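Local coordinates for protein putative cytidylyltransferase (Burkholderia pseudomallei, PDB 5X9Q) that probably transfers the adenylyl group of ATP to D-glycero-beta-D-manno-heptose 1-phosphate, making ADP-heptose and diphosphate in heptose biosynthesis, at residues 17-30 with 98-111. Residues are numbered along the deposited sequence; the frame is centred on the assembly and turned at random.
Sequences FERKLITRDALAAM and AALECVDWVVGFDE
Lys20 reaches across the end of helix 90-98 and the loop that leads on to strand 105-109. Its CB packs on Ala98 CB and, with CG, lies against Asp104 O; CD and CE then run between Ala98 O and Val103 O. All torsions from chi2 on are near 180°, which carries NZ to hydrogen bonds with Val103 O at 2.8 Å and Ala98 O at 3.1 Å. Lysine suits this place: its methylenes pack along Ala98, Val103 and Asp104, while its ammonium joins the C-terminal carbonyl of helix 90-98 to one in the loop. Beside it, Ala99 CB sits over the centre of the Phe17 ring in a CH-pi contact, where a small methyl lets the ring lie close to the backbone.

Further along, Val106 N donates to Lys20 O (2.9 Å) and Ile22 N to Val106 O (3.1 Å), a single bridge at Leu21 and Val106. Flexible Met30 lays its polarisable SD over the six-membered ring of Trp105, 4.0 Å from its centroid, a Met-aromatic contact. Branched Val107 presents CG2 to both Ile22 CG2 and Leu27 CD2. Arg24 is long enough for NH2 to form a salt bridge with Glu111 OE1 (2.7 Å), which lies in the guanidinium plane and accepts on its syn lone pair, the carboxylate turned 76° from that plane.

Strand 105-109, outermost in the chain's parallel sheet, pairs with strand 65-71; residues 20-22 line its other edge, and helix 24-30 packs beside helix 115-121 through Leu27 on Val121.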
loop_
_atom_site.group_PDB
_atom_site.type_symbol
_atom_site.label_atom_id
_atom_site.label_comp_id
_atom_site.label_asym_id
_atom_site.label_seq_id
_atom_site.Cartn_x
_atom_site.Cartn_y
_atom_site.Cartn_z
ATOM N N PHE A 17 -2.617 4.639 10.816
ATOM C CA PHE A 17 -3.009 5.271 9.572
ATOM C C PHE A 17 -4.490 5.589 9.554
ATOM O O PHE A 17 -4.948 6.383 8.734
ATOM C CB PHE A 17 -2.640 4.373 8.396
ATOM C CG PHE A 17 -3.145 2.945 8.525
ATOM C CD1 PHE A 17 -4.484 2.636 8.345
ATOM C CD2 PHE A 17 -2.255 1.908 8.787
ATOM C CE1 PHE A 17 -4.935 1.330 8.448
ATOM C CE2 PHE A 17 -2.687 0.596 8.876
ATOM C CZ PHE A 17 -4.034 0.301 8.715
ATOM N N GLU A 18 -5.235 5.002 10.485
ATOM C CA GLU A 18 -6.670 5.243 10.576
ATOM C C GLU A 18 -7.012 6.702 10.899
ATOM O O GLU A 18 -8.183 7.083 10.880
ATOM C CB GLU A 18 -7.301 4.316 11.617
ATOM C CG GLU A 18 -7.566 2.906 11.114
ATOM C CD GLU A 18 -7.835 1.927 12.240
ATOM O OE1 GLU A 18 -8.203 2.375 13.345
ATOM O OE2 GLU A 18 -7.676 0.708 12.018
ATOM N N ARG A 19 -6.000 7.514 11.194
ATOM C CA ARG A 19 -6.233 8.911 11.516
ATOM C C ARG A 19 -6.759 9.616 10.257
ATOM O O ARG A 19 -7.328 10.703 10.344
ATOM C CB ARG A 19 -4.988 9.532 12.152
ATOM C CG ARG A 19 -3.794 9.624 11.216
ATOM C CD ARG A 19 -2.567 10.159 11.938
ATOM N NE ARG A 19 -1.424 10.298 11.041
ATOM C CZ ARG A 19 -0.606 9.304 10.714
ATOM N NH1 ARG A 19 -0.801 8.090 11.210
ATOM N NH2 ARG A 19 0.412 9.522 9.891
ATOM N N LYS A 20 -6.566 8.995 9.090
ATOM C CA LYS A 20 -7.019 9.567 7.841
ATOM C C LYS A 20 -8.473 9.379 7.448
ATOM O O LYS A 20 -8.961 10.091 6.565
ATOM C CB LYS A 20 -6.111 9.013 6.758
ATOM C CG LYS A 20 -4.667 9.220 7.046
ATOM C CD LYS A 20 -3.820 8.704 5.919
ATOM C CE LYS A 20 -2.353 8.719 6.307
ATOM N NZ LYS A 20 -1.481 8.184 5.201
ATOM N N LEU A 21 -9.147 8.426 8.085
ATOM C CA LEU A 21 -10.550 8.161 7.800
ATOM C C LEU A 21 -11.371 9.294 8.391
ATOM O O LEU A 21 -11.325 9.537 9.598
ATOM C CB LEU A 21 -10.979 6.824 8.403
ATOM C CG LEU A 21 -10.034 5.642 8.174
ATOM C CD1 LEU A 21 -10.393 4.481 9.090
ATOM C CD2 LEU A 21 -10.059 5.208 6.717
ATOM N N ILE A 22 -12.139 9.961 7.566
ATOM C CA ILE A 22 -12.908 11.087 7.995
ATOM C C ILE A 22 -14.287 11.143 7.347
ATOM O O ILE A 22 -14.506 10.615 6.295
ATOM C CB ILE A 22 -12.112 12.357 7.683
ATOM C CG1 ILE A 22 -12.821 13.578 8.142
ATOM C CG2 ILE A 22 -11.929 12.577 6.209
ATOM C CD1 ILE A 22 -11.859 14.685 8.423
ATOM N N THR A 23 -15.218 11.782 8.011
ATOM C CA THR A 23 -16.560 11.939 7.464
ATOM C C THR A 23 -16.673 13.196 6.609
ATOM O O THR A 23 -15.931 14.160 6.802
ATOM C CB THR A 23 -17.620 11.995 8.580
ATOM O OG1 THR A 23 -17.469 13.208 9.329
ATOM C CG2 THR A 23 -17.471 10.805 9.516
ATOM N N ARG A 24 -17.605 13.177 5.663
ATOM C CA ARG A 24 -17.819 14.308 4.780
ATOM C C ARG A 24 -17.972 15.609 5.580
ATOM O O ARG A 24 -17.398 16.640 5.206
ATOM C CB ARG A 24 -19.030 14.078 3.870
ATOM C CG ARG A 24 -19.412 15.353 3.128
ATOM C CD ARG A 24 -20.637 15.243 2.233
ATOM N NE ARG A 24 -20.657 14.019 1.439
ATOM C CZ ARG A 24 -21.412 13.858 0.355
ATOM N NH1 ARG A 24 -22.169 14.864 -0.086
ATOM N NH2 ARG A 24 -21.377 12.711 -0.310
ATOM N N ASP A 25 -18.731 15.561 6.678
ATOM C CA ASP A 25 -18.974 16.763 7.490
ATOM C C ASP A 25 -17.674 17.265 8.107
ATOM O O ASP A 25 -17.353 18.459 8.045
ATOM C CB ASP A 25 -19.990 16.489 8.606
ATOM C CG ASP A 25 -21.426 16.496 8.114
ATOM O OD1 ASP A 25 -21.722 17.218 7.137
ATOM O OD2 ASP A 25 -22.259 15.786 8.721
ATOM N N ALA A 26 -16.913 16.346 8.685
ATOM C CA ALA A 26 -15.639 16.705 9.277
ATOM C C ALA A 26 -14.666 17.245 8.226
ATOM O O ALA A 26 -14.003 18.250 8.456
ATOM C CB ALA A 26 -15.044 15.514 9.972
ATOM N N LEU A 27 -14.620 16.621 7.052
ATOM C CA LEU A 27 -13.713 17.087 6.011
ATOM C C LEU A 27 -14.153 18.469 5.555
ATOM O O LEU A 27 -13.318 19.321 5.242
ATOM C CB LEU A 27 -13.647 16.115 4.832
ATOM C CG LEU A 27 -12.685 16.550 3.718
ATOM C CD1 LEU A 27 -11.256 16.764 4.249
ATOM C CD2 LEU A 27 -12.669 15.555 2.577
ATOM N N ALA A 28 -15.465 18.686 5.497
ATOM C CA ALA A 28 -15.995 19.995 5.121
ATOM C C ALA A 28 -15.579 21.121 6.083
ATOM O O ALA A 28 -15.245 22.228 5.647
ATOM C CB ALA A 28 -17.504 19.926 5.021
ATOM N N ALA A 29 -15.593 20.835 7.383
ATOM C CA ALA A 29 -15.181 21.803 8.403
ATOM C C ALA A 29 -13.688 22.138 8.336
ATOM O O ALA A 29 -13.259 23.269 8.583
ATOM C CB ALA A 29 -15.511 21.271 9.774
ATOM N N MET A 30 -12.913 21.126 7.985
ATOM C CA MET A 30 -11.473 21.202 7.927
ATOM C C MET A 30 -10.956 21.834 6.633
ATOM O O MET A 30 -9.822 22.315 6.589
ATOM C CB MET A 30 -10.929 19.783 8.066
ATOM C CG MET A 30 -9.435 19.648 8.071
ATOM S SD MET A 30 -9.073 17.917 8.378
ATOM C CE MET A 30 -9.440 17.845 10.132
ATOM N N ALA A 98 -5.794 4.287 3.473
ATOM C CA ALA A 98 -5.241 5.117 4.531
ATOM C C ALA A 98 -3.830 4.676 4.914
ATOM O O ALA A 98 -3.028 5.485 5.379
ATOM C CB ALA A 98 -6.156 5.107 5.750
ATOM N N ALA A 99 -3.516 3.406 4.682
ATOM C CA ALA A 99 -2.203 2.862 5.031
ATOM C C ALA A 99 -1.129 3.395 4.102
ATOM O O ALA A 99 0.069 3.234 4.368
ATOM C CB ALA A 99 -2.222 1.344 4.996
ATOM N N LEU A 100 -1.560 4.037 3.022
ATOM C CA LEU A 100 -0.645 4.535 2.006
ATOM C C LEU A 100 0.033 5.838 2.421
ATOM O O LEU A 100 -0.608 6.762 2.942
ATOM C CB LEU A 100 -1.405 4.747 0.697
ATOM C CG LEU A 100 -1.937 3.443 0.110
ATOM C CD1 LEU A 100 -2.798 3.698 -1.114
ATOM C CD2 LEU A 100 -0.750 2.522 -0.216
ATOM N N GLU A 101 1.333 5.908 2.168
ATOM C CA GLU A 101 2.110 7.089 2.505
ATOM C C GLU A 101 1.600 8.339 1.810
ATOM O O GLU A 101 1.603 9.417 2.391
ATOM C CB GLU A 101 3.581 6.902 2.141
ATOM C CG GLU A 101 4.426 8.092 2.586
ATOM C CD GLU A 101 5.911 7.861 2.426
ATOM O OE1 GLU A 101 6.300 7.013 1.587
ATOM O OE2 GLU A 101 6.696 8.497 3.170
ATOM N N CYS A 102 1.188 8.212 0.558
ATOM C CA CYS A 102 0.872 9.416 -0.196
ATOM C C CYS A 102 -0.518 9.977 0.057
ATOM O O CYS A 102 -0.773 11.114 -0.312
ATOM C CB CYS A 102 1.052 9.158 -1.688
ATOM S SG CYS A 102 -0.066 7.938 -2.357
ATOM N N VAL A 103 -1.404 9.217 0.697
ATOM C CA VAL A 103 -2.793 9.637 0.915
ATOM C C VAL A 103 -2.901 10.413 2.214
ATOM O O VAL A 103 -2.351 9.984 3.226
ATOM C CB VAL A 103 -3.785 8.406 0.987
ATOM C CG1 VAL A 103 -5.182 8.853 1.430
ATOM C CG2 VAL A 103 -3.893 7.668 -0.331
ATOM N N ASP A 104 -3.605 11.535 2.227
ATOM C CA ASP A 104 -3.792 12.245 3.496
ATOM C C ASP A 104 -5.161 12.004 4.124
ATOM O O ASP A 104 -5.270 11.857 5.334
ATOM C CB ASP A 104 -3.592 13.746 3.307
ATOM C CG ASP A 104 -2.199 14.070 2.827
ATOM O OD1 ASP A 104 -1.266 14.075 3.669
ATOM O OD2 ASP A 104 -2.026 14.280 1.604
ATOM N N TRP A 105 -6.206 11.937 3.309
ATOM C CA TRP A 105 -7.553 11.810 3.850
ATOM C C TRP A 105 -8.361 10.854 3.000
ATOM O O TRP A 105 -8.313 10.921 1.781
ATOM C CB TRP A 105 -8.262 13.179 3.921
ATOM C CG TRP A 105 -7.503 14.213 4.727
ATOM C CD1 TRP A 105 -6.763 15.272 4.244
ATOM C CD2 TRP A 105 -7.373 14.258 6.152
ATOM N NE1 TRP A 105 -6.208 15.971 5.285
ATOM C CE2 TRP A 105 -6.565 15.372 6.465
ATOM C CE3 TRP A 105 -7.875 13.471 7.198
ATOM C CZ2 TRP A 105 -6.238 15.709 7.779
ATOM C CZ3 TRP A 105 -7.551 13.812 8.502
ATOM C CH2 TRP A 105 -6.746 14.923 8.780
ATOM N N VAL A 106 -9.108 9.967 3.647
ATOM C CA VAL A 106 -9.985 9.041 2.933
ATOM C C VAL A 106 -11.432 9.261 3.401
ATOM O O VAL A 106 -11.720 9.194 4.606
ATOM C CB VAL A 106 -9.570 7.561 3.151
ATOM C CG1 VAL A 106 -10.397 6.631 2.271
ATOM C CG2 VAL A 106 -8.059 7.383 2.870
ATOM N N VAL A 107 -12.316 9.547 2.441
ATOM C CA VAL A 107 -13.733 9.834 2.700
ATOM C C VAL A 107 -14.633 8.896 1.910
ATOM O O VAL A 107 -14.421 8.703 0.710
ATOM C CB VAL A 107 -14.116 11.258 2.283
ATOM C CG1 VAL A 107 -15.604 11.465 2.454
ATOM C CG2 VAL A 107 -13.386 12.233 3.103
ATOM N N GLY A 108 -15.632 8.311 2.559
ATOM C CA GLY A 108 -16.620 7.520 1.832
ATOM C C GLY A 108 -17.765 8.371 1.302
ATOM O O GLY A 108 -18.093 9.392 1.899
ATOM N N PHE A 109 -18.407 7.944 0.214
ATOM C CA PHE A 109 -19.630 8.599 -0.236
ATOM C C PHE A 109 -20.606 7.547 -0.727
ATOM O O PHE A 109 -20.196 6.500 -1.210
ATOM C CB PHE A 109 -19.356 9.639 -1.333
ATOM C CG PHE A 109 -18.776 9.065 -2.589
ATOM C CD1 PHE A 109 -17.396 8.862 -2.709
ATOM C CD2 PHE A 109 -19.600 8.733 -3.658
ATOM C CE1 PHE A 109 -16.847 8.324 -3.880
ATOM C CE2 PHE A 109 -19.067 8.198 -4.837
ATOM C CZ PHE A 109 -17.678 7.990 -4.946
ATOM N N ASP A 110 -21.902 7.826 -0.560
ATOM C CA ASP A 110 -22.970 6.853 -0.824
ATOM C C ASP A 110 -23.616 6.982 -2.206
ATOM O O ASP A 110 -24.145 6.011 -2.748
ATOM C CB ASP A 110 -24.063 7.005 0.224
ATOM C CG ASP A 110 -23.632 6.524 1.587
ATOM O OD1 ASP A 110 -23.159 5.376 1.712
ATOM O OD2 ASP A 110 -23.817 7.290 2.551
ATOM N N GLU A 111 -23.608 8.195 -2.752
ATOM C CA GLU A 111 -24.231 8.447 -4.038
ATOM C C GLU A 111 -23.532 7.651 -5.140
ATOM O O GLU A 111 -22.439 7.103 -4.946
ATOM C CB GLU A 111 -24.223 9.943 -4.387
ATOM C CG GLU A 111 -24.789 10.904 -3.322
ATOM C CD GLU A 111 -23.800 11.230 -2.188
ATOM O OE1 GLU A 111 -22.810 11.938 -2.448
ATOM O OE2 GLU A 111 -24.012 10.813 -1.032
#